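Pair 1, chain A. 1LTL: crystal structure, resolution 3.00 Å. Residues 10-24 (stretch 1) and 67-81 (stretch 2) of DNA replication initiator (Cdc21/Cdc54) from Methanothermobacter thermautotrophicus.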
# COMPACT_ATOMS: atom_id res chain seq x y z
N ASP A 10 20.63 8.73 -38.99
CA ASP A 10 20.40 8.62 -37.55
C ASP A 10 21.09 9.87 -36.99
O ASP A 10 21.67 10.64 -37.76
CB ASP A 10 21.07 7.35 -37.00
CG ASP A 10 20.84 7.16 -35.51
OD1 ASP A 10 19.67 7.07 -35.08
OD2 ASP A 10 21.84 7.12 -34.76
N LYS A 11 21.04 10.11 -35.69
CA LYS A 11 21.68 11.32 -35.17
C LYS A 11 23.19 11.27 -35.35
O LYS A 11 23.80 12.24 -35.81
CB LYS A 11 21.36 11.52 -33.68
CG LYS A 11 19.87 11.67 -33.38
CD LYS A 11 19.63 11.89 -31.90
CE LYS A 11 18.14 12.00 -31.60
NZ LYS A 11 17.89 12.27 -30.16
N SER A 12 23.78 10.13 -35.00
CA SER A 12 25.22 9.93 -35.10
C SER A 12 25.83 10.20 -36.47
O SER A 12 26.88 10.83 -36.57
CB SER A 12 25.57 8.50 -34.69
OG SER A 12 26.97 8.34 -34.64
N LYS A 13 25.17 9.72 -37.51
CA LYS A 13 25.65 9.91 -38.88
C LYS A 13 25.74 11.40 -39.18
O LYS A 13 26.59 11.85 -39.94
CB LYS A 13 24.69 9.24 -39.87
CG LYS A 13 24.20 7.85 -39.43
CD LYS A 13 24.81 6.72 -40.27
CE LYS A 13 24.45 6.85 -41.76
NZ LYS A 13 22.98 6.75 -42.02
N THR A 14 24.84 12.16 -38.56
CA THR A 14 24.79 13.59 -38.76
C THR A 14 25.92 14.32 -38.04
O THR A 14 26.56 15.20 -38.61
CB THR A 14 23.47 14.16 -38.27
OG1 THR A 14 22.39 13.41 -38.85
CG2 THR A 14 23.34 15.61 -38.67
N LEU A 15 26.15 13.97 -36.78
CA LEU A 15 27.20 14.61 -36.01
C LEU A 15 28.49 14.62 -36.81
O LEU A 15 29.18 15.64 -36.89
CB LEU A 15 27.43 13.86 -34.70
CG LEU A 15 28.53 14.44 -33.82
CD1 LEU A 15 28.18 15.86 -33.36
CD2 LEU A 15 28.70 13.53 -32.62
N THR A 16 28.81 13.48 -37.40
CA THR A 16 30.01 13.33 -38.22
C THR A 16 29.98 14.37 -39.33
O THR A 16 30.86 15.22 -39.42
CB THR A 16 30.07 11.94 -38.84
OG1 THR A 16 29.67 10.96 -37.87
CG2 THR A 16 31.48 11.64 -39.32
N LYS A 17 28.96 14.28 -40.18
CA LYS A 17 28.81 15.20 -41.29
C LYS A 17 29.11 16.61 -40.84
O LYS A 17 29.76 17.38 -41.54
CB LYS A 17 27.40 15.13 -41.87
CG LYS A 17 27.09 13.87 -42.66
CD LYS A 17 25.77 13.98 -43.41
CE LYS A 17 25.51 12.75 -44.29
NZ LYS A 17 24.26 12.87 -45.10
N PHE A 18 28.63 16.96 -39.66
CA PHE A 18 28.84 18.30 -39.13
C PHE A 18 30.27 18.52 -38.66
O PHE A 18 30.86 19.57 -38.92
CB PHE A 18 27.86 18.57 -37.98
CG PHE A 18 26.66 19.34 -38.40
CD1 PHE A 18 25.39 18.90 -38.09
CD2 PHE A 18 26.80 20.53 -39.10
CE1 PHE A 18 24.27 19.62 -38.48
CE2 PHE A 18 25.69 21.27 -39.49
CZ PHE A 18 24.42 20.81 -39.18
N GLU A 19 30.82 17.54 -37.96
CA GLU A 19 32.18 17.68 -37.49
C GLU A 19 33.12 18.01 -38.63
O GLU A 19 34.20 18.56 -38.40
CB GLU A 19 32.64 16.40 -36.79
CG GLU A 19 32.09 16.29 -35.40
CD GLU A 19 32.78 15.21 -34.60
OE1 GLU A 19 32.62 14.01 -34.94
OE2 GLU A 19 33.49 15.56 -33.63
N GLU A 20 32.73 17.70 -39.85
CA GLU A 20 33.57 18.01 -41.00
C GLU A 20 33.27 19.40 -41.52
O GLU A 20 34.19 20.13 -41.89
CB GLU A 20 33.37 16.97 -42.10
CG GLU A 20 34.02 15.63 -41.79
CD GLU A 20 33.67 14.56 -42.81
OE1 GLU A 20 33.80 14.84 -44.03
OE2 GLU A 20 33.28 13.45 -42.40
N PHE A 21 32.00 19.78 -41.55
CA PHE A 21 31.63 21.10 -42.02
C PHE A 21 32.31 22.14 -41.12
O PHE A 21 32.73 23.21 -41.57
CB PHE A 21 30.11 21.29 -41.95
CG PHE A 21 29.65 22.61 -42.46
CD1 PHE A 21 29.49 22.82 -43.83
CD2 PHE A 21 29.40 23.66 -41.59
CE1 PHE A 21 29.10 24.07 -44.31
CE2 PHE A 21 29.01 24.90 -42.06
CZ PHE A 21 28.86 25.11 -43.42
N PHE A 22 32.42 21.79 -39.84
CA PHE A 22 33.04 22.66 -38.85
C PHE A 22 34.57 22.51 -38.81
O PHE A 22 35.24 23.12 -37.97
CB PHE A 22 32.42 22.39 -37.47
CG PHE A 22 31.01 22.90 -37.33
CD1 PHE A 22 30.00 22.08 -36.83
CD2 PHE A 22 30.69 24.21 -37.70
CE1 PHE A 22 28.69 22.56 -36.71
CE2 PHE A 22 29.39 24.69 -37.58
CZ PHE A 22 28.39 23.86 -37.08
N SER A 23 35.10 21.68 -39.71
CA SER A 23 36.54 21.47 -39.79
C SER A 23 37.08 22.19 -41.03
O SER A 23 38.27 22.52 -41.10
CB SER A 23 36.87 19.98 -39.87
OG SER A 23 36.86 19.38 -38.59
N LEU A 24 36.21 22.43 -42.00
CA LEU A 24 36.61 23.12 -43.23
C LEU A 24 37.23 24.46 -42.90
O LEU A 24 36.81 25.15 -41.98
CB LEU A 24 35.40 23.34 -44.14
CG LEU A 24 34.67 22.08 -44.60
CD1 LEU A 24 33.47 22.44 -45.46
CD2 LEU A 24 35.64 21.19 -45.36
N ASP A 67 15.43 20.72 -35.10
CA ASP A 67 15.82 20.49 -33.72
C ASP A 67 17.02 19.55 -33.59
O ASP A 67 18.08 19.96 -33.11
CB ASP A 67 14.63 19.94 -32.90
CG ASP A 67 13.58 21.01 -32.62
OD1 ASP A 67 13.88 21.99 -31.90
OD2 ASP A 67 12.44 20.86 -33.11
N ASP A 68 16.87 18.31 -34.04
CA ASP A 68 17.96 17.36 -33.96
C ASP A 68 19.18 17.82 -34.74
O ASP A 68 20.30 17.74 -34.25
CB ASP A 68 17.53 15.98 -34.44
CG ASP A 68 16.56 15.31 -33.50
OD1 ASP A 68 16.71 15.50 -32.26
OD2 ASP A 68 15.65 14.60 -33.98
N VAL A 69 18.97 18.29 -35.96
CA VAL A 69 20.12 18.73 -36.72
C VAL A 69 20.89 19.77 -35.91
O VAL A 69 22.06 19.57 -35.62
CB VAL A 69 19.72 19.28 -38.09
CG1 VAL A 69 20.84 20.11 -38.67
CG2 VAL A 69 19.41 18.14 -39.02
N ILE A 70 20.24 20.86 -35.51
CA ILE A 70 20.92 21.89 -34.73
C ILE A 70 21.55 21.35 -33.44
O ILE A 70 22.59 21.84 -33.01
CB ILE A 70 19.99 23.04 -34.36
CG1 ILE A 70 19.59 23.79 -35.62
CG2 ILE A 70 20.69 23.98 -33.40
CD1 ILE A 70 18.93 25.10 -35.35
N ARG A 71 20.91 20.36 -32.83
CA ARG A 71 21.46 19.78 -31.61
C ARG A 71 22.72 19.01 -31.98
O ARG A 71 23.57 18.75 -31.14
CB ARG A 71 20.46 18.83 -30.96
CG ARG A 71 20.01 19.24 -29.55
CD ARG A 71 19.31 18.08 -28.82
NE ARG A 71 18.19 17.52 -29.57
CZ ARG A 71 16.93 17.97 -29.53
NH1 ARG A 71 16.61 19.01 -28.76
NH2 ARG A 71 15.99 17.37 -30.25
N ALA A 72 22.83 18.64 -33.25
CA ALA A 72 23.98 17.88 -33.71
C ALA A 72 25.12 18.82 -34.02
O ALA A 72 26.27 18.53 -33.70
CB ALA A 72 23.63 17.07 -34.95
N ALA A 73 24.79 19.93 -34.65
CA ALA A 73 25.79 20.93 -34.99
C ALA A 73 26.40 21.46 -33.70
O ALA A 73 27.52 21.96 -33.70
CB ALA A 73 25.14 22.06 -35.79
N GLN A 74 25.68 21.35 -32.60
CA GLN A 74 26.24 21.83 -31.35
C GLN A 74 27.20 20.79 -30.79
O GLN A 74 28.28 21.13 -30.34
CB GLN A 74 25.16 22.12 -30.33
CG GLN A 74 24.20 23.18 -30.74
CD GLN A 74 23.22 23.49 -29.64
OE1 GLN A 74 22.59 22.59 -29.08
NE2 GLN A 74 23.08 24.77 -29.31
N GLN A 75 26.82 19.52 -30.82
CA GLN A 75 27.69 18.48 -30.30
C GLN A 75 28.94 18.37 -31.13
O GLN A 75 29.94 17.84 -30.68
CB GLN A 75 26.99 17.12 -30.29
CG GLN A 75 26.63 16.64 -28.89
CD GLN A 75 27.84 16.22 -28.07
OE1 GLN A 75 28.39 15.14 -28.28
NE2 GLN A 75 28.27 17.08 -27.15
N ALA A 76 28.87 18.86 -32.36
CA ALA A 76 30.04 18.80 -33.22
C ALA A 76 31.05 19.82 -32.72
O ALA A 76 32.18 19.46 -32.38
CB ALA A 76 29.64 19.08 -34.66
N ILE A 77 30.65 21.09 -32.67
CA ILE A 77 31.55 22.13 -32.19
C ILE A 77 32.12 21.78 -30.83
O ILE A 77 33.30 21.95 -30.57
CB ILE A 77 30.82 23.48 -32.10
CG1 ILE A 77 30.54 23.99 -33.51
CG2 ILE A 77 31.65 24.47 -31.32
CD1 ILE A 77 29.92 25.36 -33.53
N ARG A 78 31.27 21.26 -29.96
CA ARG A 78 31.67 20.87 -28.62
C ARG A 78 32.72 19.75 -28.70
O ARG A 78 33.48 19.54 -27.75
CB ARG A 78 30.43 20.43 -27.86
CG ARG A 78 30.55 20.38 -26.35
CD ARG A 78 29.16 20.26 -25.73
NE ARG A 78 28.38 21.49 -25.90
CZ ARG A 78 27.09 21.54 -26.24
NH1 ARG A 78 26.42 20.42 -26.48
NH2 ARG A 78 26.48 22.71 -26.35
N ASN A 79 32.77 19.06 -29.84
CA ASN A 79 33.73 17.97 -30.05
C ASN A 79 34.94 18.40 -30.87
O ASN A 79 35.75 17.56 -31.26
CB ASN A 79 33.06 16.79 -30.78
CG ASN A 79 32.35 15.83 -29.84
OD1 ASN A 79 32.31 16.04 -28.63
ND2 ASN A 79 31.78 14.76 -30.40
N ILE A 80 35.06 19.70 -31.14
CA ILE A 80 36.19 20.21 -31.91
C ILE A 80 37.18 21.03 -31.09
O ILE A 80 38.37 20.74 -31.09
CB ILE A 80 35.72 21.08 -33.12
CG1 ILE A 80 35.21 20.17 -34.24
CG2 ILE A 80 36.87 21.96 -33.62
CD1 ILE A 80 34.79 20.93 -35.48
N ASP A 81 36.68 22.06 -30.40
CA ASP A 81 37.55 22.94 -29.62
C ASP A 81 38.64 22.20 -28.85
O ASP A 81 38.42 21.14 -28.26
CB ASP A 81 36.72 23.81 -28.66
CG ASP A 81 36.06 23.03 -27.54
OD1 ASP A 81 35.78 23.67 -26.49
OD2 ASP A 81 35.82 21.81 -27.69

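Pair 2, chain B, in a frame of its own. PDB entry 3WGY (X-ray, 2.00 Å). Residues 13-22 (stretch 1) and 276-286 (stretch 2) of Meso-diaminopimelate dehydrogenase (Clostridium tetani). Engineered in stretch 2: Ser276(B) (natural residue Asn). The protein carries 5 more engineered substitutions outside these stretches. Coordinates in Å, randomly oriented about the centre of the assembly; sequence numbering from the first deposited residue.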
# COMPACT_ATOMS: atom_id res chain seq x y z
N GLY B 13 -27.43 6.13 -6.23
CA GLY B 13 -27.29 7.02 -5.10
C GLY B 13 -25.97 7.75 -5.25
O GLY B 13 -25.50 7.95 -6.38
N ASN B 14 -25.36 8.16 -4.14
CA ASN B 14 -24.09 8.88 -4.23
C ASN B 14 -22.97 8.03 -4.79
O ASN B 14 -22.10 8.52 -5.50
CB ASN B 14 -23.66 9.44 -2.87
CG ASN B 14 -24.37 10.73 -2.52
OD1 ASN B 14 -24.91 11.41 -3.39
ND2 ASN B 14 -24.35 11.09 -1.24
N ILE B 15 -22.98 6.74 -4.49
CA ILE B 15 -21.92 5.87 -5.00
C ILE B 15 -22.16 5.53 -6.48
O ILE B 15 -21.22 5.55 -7.29
CB ILE B 15 -21.80 4.59 -4.16
CG1 ILE B 15 -21.51 4.98 -2.70
CG2 ILE B 15 -20.65 3.71 -4.70
CD1 ILE B 15 -21.32 3.81 -1.78
N GLY B 16 -23.40 5.24 -6.83
CA GLY B 16 -23.71 4.94 -8.22
C GLY B 16 -23.31 6.12 -9.08
O GLY B 16 -22.67 5.96 -10.12
N LYS B 17 -23.69 7.32 -8.65
CA LYS B 17 -23.35 8.55 -9.38
C LYS B 17 -21.83 8.72 -9.43
O LYS B 17 -21.28 9.14 -10.44
CB LYS B 17 -23.97 9.77 -8.69
CG LYS B 17 -25.46 9.95 -8.91
CD LYS B 17 -25.95 11.21 -8.20
CE LYS B 17 -27.37 11.56 -8.61
NZ LYS B 17 -28.34 10.45 -8.36
N GLY B 18 -21.17 8.38 -8.33
CA GLY B 18 -19.72 8.49 -8.29
C GLY B 18 -19.06 7.52 -9.25
O GLY B 18 -18.04 7.83 -9.87
N VAL B 19 -19.65 6.33 -9.39
CA VAL B 19 -19.12 5.31 -10.29
C VAL B 19 -19.26 5.77 -11.73
O VAL B 19 -18.33 5.63 -12.53
CB VAL B 19 -19.86 3.97 -10.12
CG1 VAL B 19 -19.45 3.00 -11.21
CG2 VAL B 19 -19.54 3.39 -8.76
N GLU B 20 -20.42 6.33 -12.07
CA GLU B 20 -20.66 6.81 -13.42
C GLU B 20 -19.61 7.84 -13.78
O GLU B 20 -19.08 7.85 -14.89
CB GLU B 20 -22.06 7.43 -13.53
CG GLU B 20 -22.29 8.20 -14.83
CD GLU B 20 -23.70 8.74 -14.94
OE1 GLU B 20 -24.20 9.34 -13.96
OE2 GLU B 20 -24.31 8.55 -16.01
N LYS B 21 -19.30 8.72 -12.82
CA LYS B 21 -18.30 9.75 -13.03
C LYS B 21 -16.91 9.17 -13.26
O LYS B 21 -16.23 9.53 -14.22
CB LYS B 21 -18.26 10.70 -11.83
CG LYS B 21 -18.98 12.00 -12.08
CD LYS B 21 -19.25 12.78 -10.81
CE LYS B 21 -20.57 13.54 -10.96
NZ LYS B 21 -20.82 14.55 -9.90
N ALA B 22 -16.50 8.28 -12.37
CA ALA B 22 -15.18 7.68 -12.48
C ALA B 22 -14.98 6.93 -13.80
O ALA B 22 -13.88 6.94 -14.35
CB ALA B 22 -14.94 6.74 -11.31
N SER B 276 -15.48 11.33 0.16
CA SER B 276 -15.42 9.93 0.49
C SER B 276 -16.10 9.04 -0.54
O SER B 276 -15.51 8.07 -1.02
CB SER B 276 -16.07 9.67 1.86
OG SER B 276 -16.02 8.29 2.18
N ALA B 277 -17.33 9.38 -0.90
CA ALA B 277 -18.10 8.58 -1.86
C ALA B 277 -17.45 8.45 -3.23
O ALA B 277 -17.46 7.37 -3.82
CB ALA B 277 -19.50 9.16 -2.00
N GLU B 278 -16.90 9.54 -3.75
CA GLU B 278 -16.27 9.48 -5.06
C GLU B 278 -14.97 8.67 -5.02
O GLU B 278 -14.54 8.12 -6.04
CB GLU B 278 -15.99 10.89 -5.58
CG GLU B 278 -17.25 11.72 -5.72
CD GLU B 278 -17.08 12.83 -6.73
OE1 GLU B 278 -16.16 13.67 -6.56
OE2 GLU B 278 -17.87 12.86 -7.69
N PHE B 279 -14.35 8.59 -3.85
CA PHE B 279 -13.12 7.83 -3.76
C PHE B 279 -13.48 6.36 -3.76
O PHE B 279 -12.88 5.56 -4.46
CB PHE B 279 -12.35 8.17 -2.48
CG PHE B 279 -11.04 7.45 -2.38
CD1 PHE B 279 -9.94 7.86 -3.13
CD2 PHE B 279 -10.92 6.33 -1.57
CE1 PHE B 279 -8.73 7.17 -3.07
CE2 PHE B 279 -9.71 5.62 -1.51
CZ PHE B 279 -8.62 6.05 -2.26
N THR B 280 -14.49 6.01 -2.96
CA THR B 280 -14.96 4.63 -2.91
C THR B 280 -15.33 4.20 -4.33
O THR B 280 -15.03 3.09 -4.75
CB THR B 280 -16.21 4.51 -2.03
OG1 THR B 280 -15.89 4.92 -0.70
CG2 THR B 280 -16.71 3.07 -2.01
N SER B 281 -15.98 5.10 -5.05
CA SER B 281 -16.38 4.83 -6.43
C SER B 281 -15.19 4.58 -7.35
O SER B 281 -15.24 3.70 -8.21
CB SER B 281 -17.20 6.01 -6.97
OG SER B 281 -18.44 6.11 -6.31
N SER B 282 -14.13 5.36 -7.18
CA SER B 282 -12.93 5.19 -8.00
C SER B 282 -12.32 3.83 -7.72
O SER B 282 -11.84 3.15 -8.63
CB SER B 282 -11.89 6.27 -7.70
OG SER B 282 -12.32 7.52 -8.17
N VAL B 283 -12.33 3.44 -6.45
CA VAL B 283 -11.78 2.16 -6.06
C VAL B 283 -12.63 1.07 -6.71
O VAL B 283 -12.10 0.12 -7.29
CB VAL B 283 -11.79 1.98 -4.52
CG1 VAL B 283 -11.37 0.57 -4.16
CG2 VAL B 283 -10.85 3.01 -3.87
N LEU B 284 -13.95 1.23 -6.63
CA LEU B 284 -14.85 0.25 -7.22
C LEU B 284 -14.56 0.07 -8.70
O LEU B 284 -14.46 -1.06 -9.20
CB LEU B 284 -16.32 0.66 -7.01
CG LEU B 284 -16.87 0.49 -5.59
CD1 LEU B 284 -18.29 1.06 -5.49
CD2 LEU B 284 -16.87 -1.00 -5.23
N VAL B 285 -14.40 1.18 -9.41
CA VAL B 285 -14.12 1.13 -10.84
C VAL B 285 -12.80 0.43 -11.15
O VAL B 285 -12.75 -0.43 -12.03
CB VAL B 285 -14.10 2.54 -11.45
CG1 VAL B 285 -13.66 2.46 -12.92
CG2 VAL B 285 -15.48 3.16 -11.34
N ALA B 286 -11.73 0.79 -10.44
CA ALA B 286 -10.43 0.18 -10.68
C ALA B 286 -10.51 -1.34 -10.50
O ALA B 286 -9.95 -2.10 -11.31
CB ALA B 286 -9.39 0.75 -9.75
O HOH W 1 -15.67 8.90 -8.62

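Pair 1 and pair 2 share one arrangement of two crossing helices. In pair 1 the axes approach to 8.3 Å and cross at -55°; in pair 2 they approach to 8.0 Å at -57°. Fourteen central residues superpose with an RMSD of 0.4 Å over N, CA and C. The tightest points of the backbone register coincide: Glu19(A) and Ala76(A), with CA atoms 4.9 Å apart, match Val19(B) and Ser281(B), whose CA atoms lie 4.8 Å apart.

The most striking difference falls at Phe18(A), which superposes on Gly18(B). In pair 1 the second helix offers small residues here, and the phenylalanine sits among Val69(A), Ala72(A), Ala73(A) and Ala76(A). Ala73(A) CB lies over one face of the ring, 3.6 Å from the ring centroid of Phe18(A), while Val69(A) CG1 meets the ring edge, 3.5 Å from Phe18(A) CE1. Pair 2 places the bulk differently. Gly18(B) has no side chain, and Ser281(B), the counterpart of Ala76(A), packs directly on its backbone, with Ser281(B) CB 3.3 Å from Gly18(B) C. An ideal CB on the glycine would clash with Ser281(B) OG, at 2.3 Å. Ser281(B) OG is 3.0 Å from both Ile15(B) O and Ala277(B) O, and the geometry leaves open which of them accepts its proton. Where pair 1 has no hydrogen bond across the helices, pair 2 also has a water that donates to Gly18(B) O and Glu278(B) O, 2.9 Å from each, bridging the two backbones.

Leu15(A) and Ile15(B) occupy matching positions but use them differently. Leu15(A) reaches across to backbone, bringing CD1 within 3.2 Å of Ala76(A) N, whereas Ile15(B) CG2 meets Leu284(B) CD1 at 3.6 Å. Leu284(B) matches Asn79(A), so an apolar contact at this site replaces a more polar neighbourhood, in which Glu19(A) OE2 approaches Asn79(A) CB to 3.1 Å.

Farther along, Phe22(A) matches Ala22(B), and Ile80(A) matches Val285(B). The phenylalanine ring takes Ile77(A) CG1 over one face, 3.9 Å from the Phe22(A) ring centroid, and Ala76(A) CB at its edge; Phe22(A) CB also lies 3.4 Å from Ile80(A) CD1. In pair 2 two smaller residues make the equivalent contact, Ala22(B) CB resting 3.6 Å from Val285(B) CG2. The buried areas are 701 Å² in pair 1, which has the longer stretches, and 473 Å² in pair 2. At about the same helix separation, pair 1 fills the interface with two phenylalanine rings over small residues, while pair 2 sets Ser281(B) against Gly18(B) and packs aliphatic side chains of moderate size.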